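PDB 6NKO: ForH from Streptomyces kaniharaensis, which probably takes part in formycin A biosynthesis and resembles the IMP cyclohydrolase that closes the purine ring in de novo purine synthesis. Local coordinates for residues A132-K137 against E207-S212; N117-L122 against G199-S204. All coordinates share one frame; numbering follows the deposited sequence.

In the fold
Both contacts hold the connection between strand 114-117 and helix 141-151 against the long helix 184-212, at successive levels of that helix. Interaction 2 lies nearer the body of the domain, its centre about 13 Å from the centre of the chain, whereas interaction 1 sits about 22 Å out, farther along the helix toward its C-terminal part. Each is partly buried and rests on aromatic rings, but the geometry differs: two tyrosine rings in a nearly parallel offset stack in interaction 2, whose hydroxyls bond to other residues, and two phenylalanines edge to face in interaction 1, one buried and one exposed. The two touch, for instance where Leu208 packs on Leu122 and Lys137 on Tyr120.

Interaction 1: A132-K137 against E207-S212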
ATOM      1  N   ALA A 132      -2.824 -24.754  -1.519  1.00 59.35           N
ATOM      2  CA  ALA A 132      -1.446 -24.315  -1.329  1.00 54.01           C
ATOM      3  C   ALA A 132      -0.938 -23.465  -2.485  1.00 58.77           C
ATOM      4  O   ALA A 132      -0.011 -22.669  -2.296  1.00 80.09           O
ATOM      5  CB  ALA A 132      -0.530 -25.525  -1.135  1.00 61.43           C
ATOM      6  N   GLY A 133      -1.521 -23.608  -3.671  1.00 60.05           N
ATOM      7  CA  GLY A 133      -1.060 -22.886  -4.837  1.00 60.66           C
ATOM      8  C   GLY A 133      -1.476 -21.436  -4.942  1.00 65.28           C
ATOM      9  O   GLY A 133      -1.141 -20.788  -5.938  1.00 64.96           O
ATOM     10  N   PHE A 134      -2.192 -20.894  -3.955  1.00 58.01           N
ATOM     11  CA  PHE A 134      -2.651 -19.513  -4.057  1.00 61.61           C
ATOM     12  C   PHE A 134      -2.875 -18.859  -2.698  1.00 53.11           C
ATOM     13  O   PHE A 134      -2.815 -17.630  -2.585  1.00 62.40           O
ATOM     14  CB  PHE A 134      -3.944 -19.444  -4.880  1.00 55.57           C
ATOM     15  CG  PHE A 134      -5.159 -19.986  -4.166  1.00 57.35           C
ATOM     16  CD1 PHE A 134      -5.969 -19.153  -3.409  1.00 51.89           C
ATOM     17  CD2 PHE A 134      -5.499 -21.324  -4.269  1.00 54.13           C
ATOM     18  CE1 PHE A 134      -7.084 -19.647  -2.755  1.00 53.29           C
ATOM     19  CE2 PHE A 134      -6.619 -21.822  -3.621  1.00 56.74           C
ATOM     20  CZ  PHE A 134      -7.410 -20.981  -2.862  1.00 43.64           C
ATOM     21  N   ARG A 135      -3.129 -19.662  -1.664  1.00 49.32           N
ATOM     22  CA  ARG A 135      -3.701 -19.122  -0.433  1.00 53.32           C
ATOM     23  C   ARG A 135      -2.730 -18.197   0.291  1.00 50.03           C
ATOM     24  O   ARG A 135      -3.091 -17.069   0.649  1.00 48.03           O
ATOM     25  CB  ARG A 135      -4.148 -20.259   0.487  1.00 51.95           C
ATOM     26  CG  ARG A 135      -4.732 -19.782   1.809  1.00 48.92           C
ATOM     27  CD  ARG A 135      -3.696 -19.830   2.919  1.00 57.90           C
ATOM     28  NE  ARG A 135      -3.279 -21.200   3.183  1.00 52.22           N
ATOM     29  CZ  ARG A 135      -4.032 -22.096   3.809  1.00 60.90           C
ATOM     30  NH1 ARG A 135      -5.232 -21.760   4.258  1.00 65.57           N
ATOM     31  NH2 ARG A 135      -3.580 -23.327   3.997  1.00 64.77           N
ATOM     32  N   GLU A 136      -1.506 -18.658   0.555  1.00 37.32           N
ATOM     33  CA  GLU A 136      -0.595 -17.807   1.314  1.00 60.10           C
ATOM     34  C   GLU A 136      -0.101 -16.614   0.509  1.00 47.30           C
ATOM     35  O   GLU A 136       0.489 -15.698   1.090  1.00 62.72           O
ATOM     36  CB  GLU A 136       0.593 -18.615   1.843  1.00 52.71           C
ATOM     37  CG  GLU A 136       0.534 -18.856   3.356  1.00 69.02           C
ATOM     38  CD  GLU A 136       0.997 -17.654   4.168  1.00 87.64           C
ATOM     39  OE1 GLU A 136       0.757 -17.632   5.396  1.00 86.47           O
ATOM     40  OE2 GLU A 136       1.603 -16.732   3.581  1.00 79.27           O
ATOM     41  N   LYS A 137      -0.338 -16.595  -0.805  1.00 35.43           N
ATOM     42  CA  LYS A 137      -0.097 -15.400  -1.599  1.00 44.63           C
ATOM     43  C   LYS A 137      -1.173 -14.340  -1.399  1.00 51.55           C
ATOM     44  O   LYS A 137      -0.984 -13.201  -1.837  1.00 41.35           O
ATOM     45  CB  LYS A 137      -0.001 -15.767  -3.082  1.00 51.80           C
ATOM     46  CG  LYS A 137       1.162 -16.687  -3.425  1.00 52.91           C
ATOM     47  CD  LYS A 137       1.850 -16.252  -4.709  1.00 75.41           C
ATOM     48  CE  LYS A 137       1.542 -17.207  -5.851  1.00 75.89           C
ATOM     49  NZ  LYS A 137       1.923 -18.605  -5.515  1.00 66.13           N
ATOM     50  N   GLU A 207     -13.196 -17.550  -6.543  1.00 40.63           N
ATOM     51  CA  GLU A 207     -13.273 -18.583  -7.571  1.00 50.69           C
ATOM     52  C   GLU A 207     -12.286 -19.713  -7.308  1.00 46.23           C
ATOM     53  O   GLU A 207     -12.578 -20.875  -7.610  1.00 47.36           O
ATOM     54  CB  GLU A 207     -13.021 -17.968  -8.946  1.00 49.24           C
ATOM     55  CG  GLU A 207     -13.728 -18.675 -10.082  1.00 56.61           C
ATOM     56  CD  GLU A 207     -13.399 -18.069 -11.432  1.00 77.64           C
ATOM     57  OE1 GLU A 207     -12.448 -17.260 -11.506  1.00 66.43           O
ATOM     58  OE2 GLU A 207     -14.093 -18.399 -12.417  1.00 75.22           O
ATOM     59  N   LEU A 208     -11.115 -19.396  -6.752  1.00 45.06           N
ATOM     60  CA  LEU A 208     -10.145 -20.442  -6.444  1.00 52.19           C
ATOM     61  C   LEU A 208     -10.619 -21.302  -5.279  1.00 52.68           C
ATOM     62  O   LEU A 208     -10.458 -22.528  -5.302  1.00 41.16           O
ATOM     63  CB  LEU A 208      -8.779 -19.821  -6.144  1.00 42.60           C
ATOM     64  CG  LEU A 208      -8.190 -18.947  -7.257  1.00 46.75           C
ATOM     65  CD1 LEU A 208      -6.815 -18.420  -6.876  1.00 45.86           C
ATOM     66  CD2 LEU A 208      -8.123 -19.708  -8.573  1.00 47.61           C
ATOM     67  N   PHE A 209     -11.212 -20.681  -4.256  1.00 50.68           N
ATOM     68  CA  PHE A 209     -11.763 -21.452  -3.146  1.00 55.86           C
ATOM     69  C   PHE A 209     -12.917 -22.331  -3.611  1.00 56.39           C
ATOM     70  O   PHE A 209     -13.049 -23.479  -3.171  1.00 46.86           O
ATOM     71  CB  PHE A 209     -12.218 -20.514  -2.027  1.00 42.55           C
ATOM     72  CG  PHE A 209     -11.116 -20.107  -1.090  1.00 47.24           C
ATOM     73  CD1 PHE A 209     -10.492 -21.043  -0.284  1.00 38.93           C
ATOM     74  CD2 PHE A 209     -10.706 -18.786  -1.015  1.00 36.15           C
ATOM     75  CE1 PHE A 209      -9.476 -20.672   0.581  1.00 38.49           C
ATOM     76  CE2 PHE A 209      -9.691 -18.408  -0.152  1.00 45.16           C
ATOM     77  CZ  PHE A 209      -9.076 -19.352   0.647  1.00 37.04           C
ATOM     78  N   GLY A 210     -13.760 -21.810  -4.506  1.00 49.78           N
ATOM     79  CA  GLY A 210     -14.842 -22.618  -5.048  1.00 49.85           C
ATOM     80  C   GLY A 210     -14.340 -23.798  -5.858  1.00 51.81           C
ATOM     81  O   GLY A 210     -14.845 -24.916  -5.723  1.00 48.25           O
ATOM     82  N   ALA A 211     -13.339 -23.567  -6.714  1.00 60.53           N
ATOM     83  CA  ALA A 211     -12.726 -24.657  -7.464  1.00 53.70           C
ATOM     84  C   ALA A 211     -11.978 -25.627  -6.560  1.00 56.93           C
ATOM     85  O   ALA A 211     -11.807 -26.794  -6.929  1.00 58.08           O
ATOM     86  CB  ALA A 211     -11.779 -24.100  -8.528  1.00 45.25           C
ATOM     87  N   SER A 212     -11.529 -25.174  -5.388  1.00 53.51           N
ATOM     88  CA  SER A 212     -10.895 -26.070  -4.430  1.00 56.86           C
ATOM     89  C   SER A 212     -11.869 -27.093  -3.863  1.00 71.54           C
ATOM     90  O   SER A 212     -11.439 -28.166  -3.428  1.00 72.88           O
ATOM     91  CB  SER A 212     -10.269 -25.262  -3.291  1.00 51.08           C
ATOM     92  OG  SER A 212      -8.956 -24.848  -3.615  1.00 63.95           O
TER
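Phe134 reaches across to the helical segment 207-212 and meets Leu208 with one ring face and Phe209 and Ser212 with its edge. The tight part is the buried pair with Leu208. Leu208 CB stands 3.7 Å from the centroid of the Phe134 ring, only 9° from the ring normal, which makes a well-centred CH-pi contact. Farther along the same leucine, CD1 lies 3.5 Å from Phe134 CG, near the root of the ring, so the two side chains run past each other in opposite directions. Phe134 CG is tucked between its own backbone N and carbonyl carbon (chi1 72°), which directs the ring at the helix. Pro123 also packs on this side chain.

At the far edge the contact opens toward solvent, where Phe209 is exposed and Ser212 partly so. The CE1 and CZ corner of Phe134 points into the face of Phe209: centroids are 5.1 Å apart and planes 80° from each other, a T-shaped pair, with Phe134 CE1 3.9 Å from Phe209 CE2. Nearby, Ser212 OG lies in the plane of the Phe134 ring, 3.8 Å from Phe134 CE2; its hydrogen bond goes to Leu129 O, in the loop that leads up to residues 132-137.

Replacing Phe134 with alanine would take away the whole ring and would probably open a gap beside Leu208 CB and leave the Phe209 face without its edge partner. Across the two segments the contact consists of apolar and aromatic packing, with no polar bond between them; the fit therefore probably depends on how the ring is turned, with its face to an aliphatic chain and its edge to another ring.

Interaction 2: N117-L122 against G199-S204; sequences NNYYLL and GAYDAS
The loop that leaves strand 114-117 of the five-stranded parallel sheet is clasped to helix 184-212 by a stack of Tyr119 on Tyr201. The two rings form an offset stack, their centroids 3.9 Å apart and their planes only 11° from parallel, and Tyr119 CD2 comes within 3.4 Å of Tyr201 CD2. Tyr201 CD2 lies over the centre of the Tyr119 ring, whereas Tyr119 CG sits toward the rim of the Tyr201 ring. The displacement brings Tyr119 CB over the same Tyr201 face, 3.9 Å from the centroid, in a CH-pi contact. Tyr201 leaves the helix with its ring carbon CG opposite the backbone N (chi1 -176°), which carries the ring out toward the loop.

Segment 117-122 falls in the MGS-like part of the sequence, and Tyr119 sits between two helices: it packs on Pro143 and Leu146 of helix 141-151 as well as on helix 184-212. Both phenol groups are fixed at their hydroxyl ends, Tyr119 OH hydrogen-bonding with Ser198 OG and Tyr201 OH with the backbone N of Asp139.

Leu122 comes at the Tyr201 ring from a different direction. Its CD1 meets the edge, close to the ring plane, 3.5 Å from Tyr201 CE1, and the two side chains cross at about a right angle. Ser204 CB is a looser neighbour of Leu122 CD1 at 4.3 Å, and Val205 and Leu208 continue the surface on which this leucine rests.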
ATOM      1  N   ASN A 117       0.096  -0.681  -3.090  1.00 30.40           N
ATOM      2  CA  ASN A 117      -0.199  -2.070  -2.751  1.00 44.28           C
ATOM      3  C   ASN A 117      -0.526  -2.873  -4.003  1.00 45.30           C
ATOM      4  O   ASN A 117      -1.429  -2.507  -4.761  1.00 33.73           O
ATOM      5  CB  ASN A 117      -1.355  -2.149  -1.745  1.00 33.20           C
ATOM      6  CG  ASN A 117      -1.659  -3.570  -1.313  1.00 41.13           C
ATOM      7  OD1 ASN A 117      -2.808  -4.008  -1.348  1.00 43.54           O
ATOM      8  ND2 ASN A 117      -0.628  -4.301  -0.908  1.00 34.73           N
ATOM      9  N   ASN A 118       0.206  -3.975  -4.198  1.00 46.54           N
ATOM     10  CA  ASN A 118       0.079  -4.858  -5.353  1.00 63.04           C
ATOM     11  C   ASN A 118      -0.126  -6.288  -4.875  1.00 33.41           C
ATOM     12  O   ASN A 118       0.216  -6.637  -3.743  1.00 46.11           O
ATOM     13  CB  ASN A 118       1.329  -4.811  -6.247  1.00 51.71           C
ATOM     14  CG  ASN A 118       1.307  -3.664  -7.217  1.00 42.17           C
ATOM     15  OD1 ASN A 118       2.346  -3.248  -7.727  1.00 72.43           O
ATOM     16  ND2 ASN A 118       0.118  -3.142  -7.484  1.00 67.68           N
ATOM     17  N   TYR A 119      -0.647  -7.132  -5.764  1.00 30.83           N
ATOM     18  CA  TYR A 119      -0.896  -8.532  -5.448  1.00 50.31           C
ATOM     19  C   TYR A 119      -0.118  -9.463  -6.369  1.00 45.71           C
ATOM     20  O   TYR A 119       0.134  -9.150  -7.537  1.00 43.81           O
ATOM     21  CB  TYR A 119      -2.381  -8.859  -5.537  1.00 39.47           C
ATOM     22  CG  TYR A 119      -3.234  -7.803  -4.899  1.00 54.47           C
ATOM     23  CD1 TYR A 119      -2.983  -7.384  -3.599  1.00 49.96           C
ATOM     24  CD2 TYR A 119      -4.276  -7.212  -5.591  1.00 36.22           C
ATOM     25  CE1 TYR A 119      -3.748  -6.412  -3.010  1.00 60.27           C
ATOM     26  CE2 TYR A 119      -5.051  -6.239  -5.009  1.00 48.77           C
ATOM     27  CZ  TYR A 119      -4.784  -5.842  -3.715  1.00 64.13           C
ATOM     28  OH  TYR A 119      -5.555  -4.870  -3.121  1.00 65.42           O
ATOM     29  N   TYR A 120       0.252 -10.619  -5.821  1.00 39.14           N
ATOM     30  CA  TYR A 120       0.908 -11.658  -6.598  1.00 36.80           C
ATOM     31  C   TYR A 120      -0.053 -12.240  -7.632  1.00 46.74           C
ATOM     32  O   TYR A 120      -1.277 -12.121  -7.522  1.00 54.30           O
ATOM     33  CB  TYR A 120       1.416 -12.770  -5.682  1.00 42.42           C
ATOM     34  CG  TYR A 120       2.626 -12.388  -4.865  1.00 65.82           C
ATOM     35  CD1 TYR A 120       3.856 -12.171  -5.471  1.00 63.51           C
ATOM     36  CD2 TYR A 120       2.540 -12.243  -3.485  1.00 56.76           C
ATOM     37  CE1 TYR A 120       4.966 -11.820  -4.729  1.00 66.39           C
ATOM     38  CE2 TYR A 120       3.645 -11.892  -2.735  1.00 63.87           C
ATOM     39  CZ  TYR A 120       4.856 -11.681  -3.362  1.00 66.29           C
ATOM     40  OH  TYR A 120       5.964 -11.333  -2.623  1.00 60.59           O
ATOM     41  N   LEU A 121       0.523 -12.880  -8.646  1.00 44.19           N
ATOM     42  CA  LEU A 121      -0.277 -13.518  -9.683  1.00 40.06           C
ATOM     43  C   LEU A 121      -0.973 -14.753  -9.124  1.00 43.02           C
ATOM     44  O   LEU A 121      -0.351 -15.575  -8.445  1.00 49.27           O
ATOM     45  CB  LEU A 121       0.604 -13.904 -10.869  1.00 40.33           C
ATOM     46  CG  LEU A 121       1.205 -12.758 -11.684  1.00 40.56           C
ATOM     47  CD1 LEU A 121       2.231 -13.295 -12.668  1.00 56.71           C
ATOM     48  CD2 LEU A 121       0.118 -11.978 -12.409  1.00 39.88           C
ATOM     49  N   LEU A 122      -2.266 -14.886  -9.416  1.00 44.02           N
ATOM     50  CA  LEU A 122      -2.950 -16.062  -8.906  1.00 48.81           C
ATOM     51  C   LEU A 122      -3.122 -17.106 -10.004  1.00 40.30           C
ATOM     52  O   LEU A 122      -3.276 -16.763 -11.180  1.00 46.96           O
ATOM     53  CB  LEU A 122      -4.325 -15.692  -8.342  1.00 48.58           C
ATOM     54  CG  LEU A 122      -4.333 -14.719  -7.162  1.00 53.66           C
ATOM     55  CD1 LEU A 122      -5.619 -13.913  -7.166  1.00 51.12           C
ATOM     56  CD2 LEU A 122      -4.153 -15.456  -5.842  1.00 42.98           C
ATOM     57  N   GLY A 199     -11.852  -5.372  -5.516  1.00 43.14           N
ATOM     58  CA  GLY A 199     -13.033  -6.188  -5.751  1.00 37.70           C
ATOM     59  C   GLY A 199     -12.770  -7.329  -6.713  1.00 38.32           C
ATOM     60  O   GLY A 199     -13.248  -8.448  -6.509  1.00 40.95           O
ATOM     61  N   ALA A 200     -12.001  -7.064  -7.773  1.00 37.15           N
ATOM     62  CA  ALA A 200     -11.660  -8.121  -8.718  1.00 32.80           C
ATOM     63  C   ALA A 200     -10.695  -9.124  -8.106  1.00 35.72           C
ATOM     64  O   ALA A 200     -10.762 -10.320  -8.417  1.00 45.73           O
ATOM     65  CB  ALA A 200     -11.066  -7.517  -9.991  1.00 25.37           C
ATOM     66  N   TYR A 201      -9.800  -8.657  -7.235  1.00 37.05           N
ATOM     67  CA  TYR A 201      -8.888  -9.550  -6.529  1.00 29.46           C
ATOM     68  C   TYR A 201      -9.655 -10.549  -5.669  1.00 45.40           C
ATOM     69  O   TYR A 201      -9.387 -11.755  -5.709  1.00 45.59           O
ATOM     70  CB  TYR A 201      -7.927  -8.719  -5.677  1.00 41.36           C
ATOM     71  CG  TYR A 201      -6.855  -9.502  -4.950  1.00 44.43           C
ATOM     72  CD1 TYR A 201      -6.292 -10.642  -5.508  1.00 41.17           C
ATOM     73  CD2 TYR A 201      -6.403  -9.091  -3.702  1.00 51.19           C
ATOM     74  CE1 TYR A 201      -5.309 -11.352  -4.838  1.00 42.47           C
ATOM     75  CE2 TYR A 201      -5.424  -9.792  -3.028  1.00 55.48           C
ATOM     76  CZ  TYR A 201      -4.881 -10.922  -3.598  1.00 60.08           C
ATOM     77  OH  TYR A 201      -3.906 -11.620  -2.924  1.00 64.51           O
ATOM     78  N   ASP A 202     -10.627 -10.064  -4.890  1.00 39.48           N
ATOM     79  CA  ASP A 202     -11.398 -10.949  -4.023  1.00 44.69           C
ATOM     80  C   ASP A 202     -12.286 -11.900  -4.819  1.00 40.28           C
ATOM     81  O   ASP A 202     -12.496 -13.044  -4.400  1.00 36.19           O
ATOM     82  CB  ASP A 202     -12.248 -10.126  -3.052  1.00 40.54           C
ATOM     83  CG  ASP A 202     -11.449  -9.591  -1.877  1.00 47.95           C
ATOM     84  OD1 ASP A 202     -10.249  -9.923  -1.765  1.00 41.07           O
ATOM     85  OD2 ASP A 202     -12.025  -8.834  -1.065  1.00 45.44           O
ATOM     86  N   ALA A 203     -12.821 -11.450  -5.958  1.00 38.17           N
ATOM     87  CA  ALA A 203     -13.667 -12.325  -6.766  1.00 39.58           C
ATOM     88  C   ALA A 203     -12.857 -13.462  -7.375  1.00 42.33           C
ATOM     89  O   ALA A 203     -13.346 -14.593  -7.481  1.00 51.78           O
ATOM     90  CB  ALA A 203     -14.379 -11.521  -7.855  1.00 22.37           C
ATOM     91  N   SER A 204     -11.614 -13.182  -7.779  1.00 35.61           N
ATOM     92  CA  SER A 204     -10.749 -14.238  -8.293  1.00 37.85           C
ATOM     93  C   SER A 204     -10.380 -15.231  -7.197  1.00 41.98           C
ATOM     94  O   SER A 204     -10.360 -16.446  -7.434  1.00 50.33           O
ATOM     95  CB  SER A 204      -9.490 -13.632  -8.911  1.00 44.19           C
ATOM     96  OG  SER A 204      -9.777 -13.027 -10.159  1.00 52.01           O
TER